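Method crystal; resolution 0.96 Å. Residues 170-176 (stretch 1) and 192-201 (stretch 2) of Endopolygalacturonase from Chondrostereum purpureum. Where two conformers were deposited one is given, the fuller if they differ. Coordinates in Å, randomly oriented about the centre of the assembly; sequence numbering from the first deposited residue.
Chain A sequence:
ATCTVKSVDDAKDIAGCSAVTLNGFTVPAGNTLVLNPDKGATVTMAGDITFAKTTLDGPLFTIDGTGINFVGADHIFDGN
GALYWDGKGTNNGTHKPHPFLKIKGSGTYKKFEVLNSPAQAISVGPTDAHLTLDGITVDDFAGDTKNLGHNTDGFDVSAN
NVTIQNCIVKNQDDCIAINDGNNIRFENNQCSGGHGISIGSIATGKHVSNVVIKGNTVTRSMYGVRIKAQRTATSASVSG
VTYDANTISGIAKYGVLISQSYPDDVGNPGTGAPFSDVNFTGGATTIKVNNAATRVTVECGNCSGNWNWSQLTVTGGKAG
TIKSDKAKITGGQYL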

ATOM      1  N   LYS A 170      -4.635   9.542   0.383  1.00 10.81           N
ATOM      2  CA  LYS A 170      -5.467  10.128   1.440  1.00 10.76           C
ATOM      3  C   LYS A 170      -6.530   9.064   1.755  1.00 10.42           C
ATOM      4  O   LYS A 170      -7.410   8.802   0.926  1.00 11.10           O
ATOM      5  N   ASN A 171      -6.424   8.422   2.918  1.00 10.61           N
ATOM      6  CA  ASN A 171      -7.270   7.250   3.137  1.00 10.60           C
ATOM      7  C   ASN A 171      -7.450   6.985   4.626  1.00 10.65           C
ATOM      8  O   ASN A 171      -7.257   7.888   5.441  1.00 11.40           O
ATOM      9  N   GLN A 172      -7.901   5.747   4.939  1.00 10.47           N
ATOM     10  CA  GLN A 172      -8.255   5.354   6.300  1.00 11.00           C
ATOM     11  C   GLN A 172      -7.548   4.062   6.711  1.00 11.22           C
ATOM     12  O   GLN A 172      -7.911   3.466   7.733  1.00 13.56           O
ATOM     13  N   ASP A 173      -6.574   3.603   5.944  1.00 10.84           N
ATOM     14  CA  ASP A 173      -5.835   2.380   6.297  1.00 10.97           C
ATOM     15  C   ASP A 173      -4.420   2.525   5.749  1.00 10.50           C
ATOM     16  O   ASP A 173      -3.959   3.643   5.491  1.00 10.88           O
ATOM     17  N   ASP A 174      -3.713   1.415   5.603  1.00 10.72           N
ATOM     18  CA  ASP A 174      -2.308   1.506   5.182  1.00 10.53           C
ATOM     19  C   ASP A 174      -2.196   2.333   3.907  1.00 10.32           C
ATOM     20  O   ASP A 174      -2.923   2.134   2.943  1.00 10.88           O
ATOM     21  N   CYS A 175      -1.201   3.218   3.883  1.00 10.60           N
ATOM     22  CA  CYS A 175      -0.865   3.939   2.651  1.00 10.77           C
ATOM     23  C   CYS A 175      -0.399   2.945   1.565  1.00 10.42           C
ATOM     24  O   CYS A 175      -0.852   2.946   0.428  1.00 11.46           O
ATOM     25  N   ILE A 176       0.509   2.090   2.017  1.00 10.49           N
ATOM     26  CA  ILE A 176       0.957   0.894   1.290  1.00 10.22           C
ATOM     27  C   ILE A 176       1.007  -0.233   2.316  1.00 10.15           C
ATOM     28  O   ILE A 176       1.379   0.009   3.472  1.00 10.07           O
ATOM     29  N   SER A 192      -1.500  10.471   3.976  1.00 11.53           N
ATOM     30  CA  SER A 192      -2.189  11.179   5.060  1.00 11.98           C
ATOM     31  C   SER A 192      -3.499  10.468   5.382  1.00 11.78           C
ATOM     32  O   SER A 192      -4.128   9.830   4.526  1.00 12.16           O
ATOM     33  N   GLY A 193      -3.940  10.612   6.644  1.00 11.64           N
ATOM     34  CA  GLY A 193      -5.222  10.139   7.128  1.00 12.08           C
ATOM     35  C   GLY A 193      -5.267   8.690   7.545  1.00 11.57           C
ATOM     36  O   GLY A 193      -6.154   8.302   8.354  1.00 12.69           O
ATOM     37  N   GLY A 194      -4.407   7.874   6.993  1.00 11.82           N
ATOM     38  CA  GLY A 194      -4.478   6.413   7.144  1.00 11.76           C
ATOM     39  C   GLY A 194      -3.586   5.892   8.234  1.00 11.17           C
ATOM     40  O   GLY A 194      -3.485   6.479   9.330  1.00 12.57           O
ATOM     41  N   HIS A 195      -3.030   4.695   7.970  1.00 11.04           N
ATOM     42  CA  HIS A 195      -2.271   3.927   8.947  1.00 11.20           C
ATOM     43  C   HIS A 195      -0.772   3.866   8.643  1.00 11.18           C
ATOM     44  O   HIS A 195      -0.067   3.050   9.253  1.00 12.31           O
ATOM     45  N   GLY A 196      -0.288   4.760   7.761  1.00 11.15           N
ATOM     46  CA  GLY A 196       1.153   4.804   7.568  1.00 11.56           C
ATOM     47  C   GLY A 196       1.633   3.761   6.568  1.00 10.50           C
ATOM     48  O   GLY A 196       0.899   3.215   5.747  1.00 11.35           O
ATOM     49  N   ILE A 197       2.953   3.549   6.605  1.00 10.13           N
ATOM     50  CA  ILE A 197       3.648   2.723   5.616  1.00 10.11           C
ATOM     51  C   ILE A 197       3.903   1.370   6.225  1.00 10.02           C
ATOM     52  O   ILE A 197       4.666   1.266   7.209  1.00 10.54           O
ATOM     53  N   SER A 198       3.289   0.308   5.665  1.00 10.11           N
ATOM     54  CA  SER A 198       3.293  -0.998   6.288  1.00 10.27           C
ATOM     55  C   SER A 198       3.948  -2.060   5.424  1.00  9.86           C
ATOM     56  O   SER A 198       3.787  -2.143   4.209  1.00 10.24           O
ATOM     57  N   ILE A 199       4.609  -2.992   6.165  1.00 10.27           N
ATOM     58  CA  ILE A 199       4.939  -4.336   5.664  1.00 10.25           C
ATOM     59  C   ILE A 199       4.023  -5.268   6.433  1.00 10.52           C
ATOM     60  O   ILE A 199       4.029  -5.275   7.673  1.00 11.56           O
ATOM     61  N   GLY A 200       3.217  -6.057   5.700  1.00 10.81           N
ATOM     62  CA  GLY A 200       2.270  -6.987   6.283  1.00 11.35           C
ATOM     63  C   GLY A 200       0.869  -6.408   6.367  1.00 11.25           C
ATOM     64  O   GLY A 200       0.570  -5.333   5.872  1.00 12.61           O
ATOM     65  N   SER A 201      -0.030  -7.171   6.986  1.00 12.23           N
ATOM     66  CA  SER A 201       0.270  -8.334   7.806  1.00 13.11           C
ATOM     67  C   SER A 201       0.840  -9.476   7.015  1.00 12.29           C
ATOM     68  O   SER A 201       0.322  -9.875   5.944  1.00 13.77           O
TER

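Backbone bonds set the frame on which the side chains pack. Asn171 N gives to Ser192 O (3.1 Å), His195 N to Asp173 O (2.8 Å), Cys175 N to Gly196 O (2.8 Å) and Ser198 N to Ile176 O (2.9 Å), tying the two stretches together along their length.

Apolar packing is sparse. Ile176 (t, t) and Ile197 (m, t) meet at CG2 to CG2, 3.7 Å. Lys170 (m) lays its CG 3.6 Å from Ser192 OG (p), then runs on extended and away. Cys175 (t) points toward stretch 2 and is bonded covalently to a group elsewhere in the structure.

His195 (m) points toward stretch 1 and covers its backbone: Asp173 CA sits 3.8 Å from the ring centroid, nearly along the ring normal, an example of CH-pi packing.

One polar group gathers at this ring. A water joins His195 ND1 (2.6 Å) to Asp173 OD1 (2.9 Å) and, weakly, to Asp174 OD1 (3.4 Å). Asp174 (m) leaves its backbone sideways, yet its OD1 reaches 2.8 Å from the OG of Ser198 (m), which points toward stretch 1, a weak hydrogen bond. At a separate site, Asn171 (p) leaves sideways with its end nearer stretch 2; ND2 bonds Asp174 O, 3.0 Å, within its own stretch, and a second water lies 2.7 Å from Asn171 OD1 and 3.3 Å from Ser192 O.

Glycine makes room: a CB on Gly194 would lie 2.2 Å from Asn171 OD1 and 2.1 Å from Asp173 O.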

ATOM      1  CB  LYS A 170      -6.157  11.405   0.945  1.00 11.87           C
ATOM      2  CG  LYS A 170      -5.138  12.484   0.490  1.00 13.23           C
ATOM      3  CD  LYS A 170      -5.877  13.690  -0.085  1.00 16.04           C
ATOM      4  CE  LYS A 170      -4.850  14.779  -0.491  1.00 20.02           C
ATOM      5  NZ  LYS A 170      -5.609  15.828  -1.252  1.00 24.58           N
ATOM      6  CB  ASN A 171      -6.709   6.023   2.370  1.00 10.79           C
ATOM      7  CG  ASN A 171      -5.451   5.526   3.028  1.00 10.54           C
ATOM      8  OD1 ASN A 171      -4.832   6.253   3.832  1.00 11.05           O
ATOM      9  ND2 ASN A 171      -5.022   4.309   2.677  1.00 10.72           N
ATOM     10  CB  GLN A 172      -9.772   5.195   6.521  1.00 11.63           C
ATOM     11  CG  GLN A 172     -10.555   6.454   6.245  1.00 11.64           C
ATOM     12  CD  GLN A 172     -10.708   6.796   4.783  1.00 10.95           C
ATOM     13  OE1 GLN A 172     -10.575   8.040   4.414  1.00 13.11           O
ATOM     14  NE2 GLN A 172     -11.023   5.877   3.944  1.00 10.06           N
ATOM     15  CB  ASP A 173      -6.605   1.105   5.825  1.00 11.54           C
ATOM     16  CG  ASP A 173      -6.314  -0.107   6.698  1.00 11.79           C
ATOM     17  OD1 ASP A 173      -5.154  -0.564   6.719  1.00 12.96           O
ATOM     18  OD2 ASP A 173      -7.245  -0.595   7.355  1.00 14.80           O
ATOM     19  CB  ASP A 174      -1.751   0.094   4.967  1.00 10.88           C
ATOM     20  CG  ASP A 174      -1.607  -0.676   6.268  1.00 11.70           C
ATOM     21  OD1 ASP A 174      -1.299  -0.019   7.271  1.00 16.89           O
ATOM     22  OD2 ASP A 174      -1.710  -1.912   6.226  1.00 12.23           O
ATOM     23  CB  CYS A 175       0.183   4.992   3.031  1.00 12.71           C
ATOM     24  SG  CYS A 175       0.647   6.053   1.671  1.00 12.56           S
ATOM     25  CB  ILE A 176       2.341   1.073   0.592  1.00 10.36           C
ATOM     26  CG1 ILE A 176       2.760  -0.206  -0.135  1.00 10.63           C
ATOM     27  CG2 ILE A 176       3.418   1.597   1.557  1.00 11.38           C
ATOM     28  CD1 ILE A 176       3.939  -0.002  -1.092  1.00 12.12           C
ATOM     29  CB  SER A 192      -2.448  12.643   4.706  1.00 13.09           C
ATOM     30  OG  SER A 192      -3.262  12.742   3.566  1.00 14.65           O
ATOM     31  CB  HIS A 195      -2.845   2.510   9.096  1.00 12.06           C
ATOM     32  CG  HIS A 195      -4.255   2.522   9.647  1.00 12.33           C
ATOM     33  ND1 HIS A 195      -4.892   1.282   9.869  1.00 15.41           N
ATOM     34  CD2 HIS A 195      -5.097   3.499  10.010  1.00 13.88           C
ATOM     35  CE1 HIS A 195      -6.098   1.571  10.356  1.00 17.28           C
ATOM     36  NE2 HIS A 195      -6.251   2.884  10.463  1.00 16.70           N
ATOM     37  CB  ILE A 197       4.977   3.391   5.211  1.00 10.33           C
ATOM     38  CG1 ILE A 197       4.680   4.763   4.560  1.00 11.34           C
ATOM     39  CG2 ILE A 197       5.787   2.491   4.282  1.00 10.95           C
ATOM     40  CD1 ILE A 197       5.921   5.612   4.308  1.00 12.16           C
ATOM     41  CB  SER A 198       1.875  -1.430   6.596  1.00 11.35           C
ATOM     42  OG  SER A 198       1.422  -0.680   7.701  0.69 12.15           O
ATOM     43  CB  ILE A 199       6.398  -4.684   5.853  1.00 10.99           C
ATOM     44  CG1 ILE A 199       7.281  -3.775   4.956  1.00 11.41           C
ATOM     45  CG2 ILE A 199       6.634  -6.158   5.594  1.00 11.79           C
ATOM     46  CD1 ILE A 199       8.764  -3.841   5.298  1.00 13.52           C
ATOM     47  CB  SER A 201      -1.096  -8.792   8.409  1.00 19.79           C
ATOM     48  OG  SER A 201      -0.881  -9.979   9.061  1.00 28.53           O
TER
HETATM   49  O   HOH W   1      -2.283   7.213   3.810  1.00 14.16           O
HETATM   50  O   HOH W   2      -3.805  -1.052   9.294  1.00 26.55           O